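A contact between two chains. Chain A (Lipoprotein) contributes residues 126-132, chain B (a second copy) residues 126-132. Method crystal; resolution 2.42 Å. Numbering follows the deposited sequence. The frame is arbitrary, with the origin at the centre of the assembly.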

# COMPACT_ATOMS: atom_id res chain seq x y z
N SER A 126 5.57 3.97 -9.87
CA SER A 126 4.15 3.98 -10.19
C SER A 126 3.35 3.54 -8.95
O SER A 126 2.12 3.65 -8.92
CB SER A 126 3.86 3.06 -11.36
OG SER A 126 4.26 1.75 -11.02
N GLU A 127 4.06 3.03 -7.95
CA GLU A 127 3.43 2.52 -6.74
C GLU A 127 3.66 3.39 -5.50
O GLU A 127 4.77 3.82 -5.23
CB GLU A 127 3.93 1.10 -6.43
CG GLU A 127 3.54 0.04 -7.49
CD GLU A 127 4.31 -1.26 -7.32
OE1 GLU A 127 4.76 -1.54 -6.18
OE2 GLU A 127 4.44 -2.03 -8.31
N PRO A 128 2.60 3.61 -4.73
CA PRO A 128 2.72 4.31 -3.46
C PRO A 128 3.32 3.40 -2.38
O PRO A 128 2.90 2.24 -2.24
CB PRO A 128 1.27 4.66 -3.12
CG PRO A 128 0.45 3.64 -3.82
CD PRO A 128 1.21 3.22 -5.04
N THR A 129 4.31 3.91 -1.65
CA THR A 129 4.99 3.10 -0.62
C THR A 129 4.82 3.71 0.77
O THR A 129 4.72 4.93 0.92
CB THR A 129 6.48 2.93 -0.93
OG1 THR A 129 7.04 4.22 -1.24
CG2 THR A 129 6.67 2.00 -2.13
N TRP A 130 4.81 2.85 1.78
CA TRP A 130 4.64 3.25 3.17
C TRP A 130 5.92 3.87 3.70
O TRP A 130 5.89 4.79 4.53
CB TRP A 130 4.33 2.05 4.07
CG TRP A 130 3.18 1.17 3.63
CD1 TRP A 130 3.26 -0.02 2.96
CD2 TRP A 130 1.79 1.40 3.86
NE1 TRP A 130 2.00 -0.54 2.76
CE2 TRP A 130 1.08 0.32 3.30
CE3 TRP A 130 1.07 2.42 4.50
CZ2 TRP A 130 -0.32 0.23 3.34
CZ3 TRP A 130 -0.33 2.33 4.53
CH2 TRP A 130 -1.00 1.23 3.96
N THR A 131 7.04 3.33 3.22
CA THR A 131 8.32 3.51 3.89
C THR A 131 9.45 3.89 2.94
O THR A 131 9.54 3.37 1.83
CB THR A 131 8.68 2.18 4.60
OG1 THR A 131 7.63 1.84 5.51
CG2 THR A 131 10.02 2.26 5.34
N THR A 132 10.33 4.78 3.37
CA THR A 132 11.47 5.17 2.54
C THR A 132 12.39 3.97 2.36
O THR A 132 12.42 3.09 3.21
CB THR A 132 12.28 6.29 3.18
OG1 THR A 132 12.79 5.84 4.45
CG2 THR A 132 11.40 7.53 3.37
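Chain B 126-132: SEPTWTT

Chain B meets chain A across an exact two-fold axis, so every contact occurs twice and the rules of one half are those of the other. The two segments run in roughly opposite directions, 154° apart from CA 127 to CA 131. Chain B repeats the conformation of chain A: largely extended at E127(B), P128(B) and T129(B), with phi/psi of -109/136, -76/133 and -119/150, then a turn of the backbone at W130(B), at -75/-35, and a return to extended geometry at T131(B). The backbones stay well apart, the CA atoms of E127(A) and W130(B) lying 7.8 Å from each other, and side chains and a water in each half bridge the gap.

Two direct hydrogen bonds anchor each half. T131(B), with chi1 in the m well, donates from OG1 to OE2 of E127(A) at 2.6 Å; the glutamate reaches it with chi1 m and chi2 t. The indole NE1 of W130(B) donates to the backbone O of P128(A) at 3.2 Å, with an N-H...O angle of 157°. That oxygen lies at the ring edge, near the ring plane, where the N-H points. Because the acceptor is a main-chain carbonyl, this bond depends on the position of the partner's backbone at P128(A), not on a polar side chain there.

Water completes the polar layer. Water 1 donates to E127(A) OE1 at 2.7 Å and accepts a weak bond from T131(B) N at 3.2 Å, so the two carboxylate oxygens of E127(A) reach the same threonine, one directly and one through water.

The apolar packing is proline against indole: P128(A) CG lies 4.0 Å from W130(B) CZ2. P128(A) and W130(B) are both buried, as are their symmetry mates, and this pair combines a hydrogen bond with apolar contact. Together the segments bury 385 Å², while S126(B) and T132(B) stay out of reach.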

# COMPACT_ATOMS: atom_id res chain seq x y z
N SER B 126 6.27 -6.68 7.76
CA SER B 126 5.17 -6.11 8.53
C SER B 126 4.28 -5.29 7.60
O SER B 126 3.18 -4.87 7.98
CB SER B 126 5.70 -5.25 9.66
OG SER B 126 6.48 -4.21 9.11
N GLU B 127 4.76 -5.05 6.38
CA GLU B 127 4.05 -4.22 5.41
C GLU B 127 3.47 -5.01 4.24
O GLU B 127 4.14 -5.86 3.64
CB GLU B 127 4.97 -3.13 4.85
CG GLU B 127 5.44 -2.09 5.89
CD GLU B 127 6.58 -1.22 5.38
OE1 GLU B 127 6.70 -1.08 4.14
OE2 GLU B 127 7.33 -0.67 6.21
N PRO B 128 2.23 -4.71 3.87
CA PRO B 128 1.62 -5.30 2.69
C PRO B 128 2.16 -4.65 1.41
O PRO B 128 2.24 -3.42 1.32
CB PRO B 128 0.13 -4.99 2.87
CG PRO B 128 0.10 -3.77 3.72
CD PRO B 128 1.32 -3.80 4.59
N THR B 129 2.54 -5.47 0.43
CA THR B 129 3.11 -4.95 -0.82
C THR B 129 2.26 -5.33 -2.03
O THR B 129 1.61 -6.38 -2.04
CB THR B 129 4.54 -5.45 -1.03
OG1 THR B 129 4.58 -6.88 -0.83
CG2 THR B 129 5.49 -4.78 -0.03
N TRP B 130 2.28 -4.47 -3.04
CA TRP B 130 1.51 -4.66 -4.27
C TRP B 130 2.15 -5.72 -5.13
O TRP B 130 1.47 -6.47 -5.84
CB TRP B 130 1.46 -3.37 -5.10
CG TRP B 130 1.00 -2.13 -4.37
CD1 TRP B 130 1.79 -1.14 -3.86
CD2 TRP B 130 -0.35 -1.73 -4.12
NE1 TRP B 130 1.01 -0.15 -3.30
CE2 TRP B 130 -0.31 -0.50 -3.43
CE3 TRP B 130 -1.60 -2.30 -4.41
CZ2 TRP B 130 -1.46 0.18 -3.02
CZ3 TRP B 130 -2.75 -1.63 -3.99
CH2 TRP B 130 -2.67 -0.40 -3.30
N THR B 131 3.49 -5.74 -5.09
CA THR B 131 4.28 -6.39 -6.13
C THR B 131 5.38 -7.28 -5.58
O THR B 131 6.04 -6.93 -4.60
CB THR B 131 4.91 -5.29 -7.01
OG1 THR B 131 3.86 -4.47 -7.56
CG2 THR B 131 5.76 -5.87 -8.15
N THR B 132 5.61 -8.43 -6.21
CA THR B 132 6.68 -9.32 -5.77
C THR B 132 8.02 -8.64 -5.99
O THR B 132 8.13 -7.79 -6.87
CB THR B 132 6.68 -10.62 -6.56
OG1 THR B 132 6.88 -10.34 -7.95
CG2 THR B 132 5.35 -11.37 -6.35
O HOH W 1 5.06 -3.15 -4.00
O HOH W 2 6.92 0.41 1.86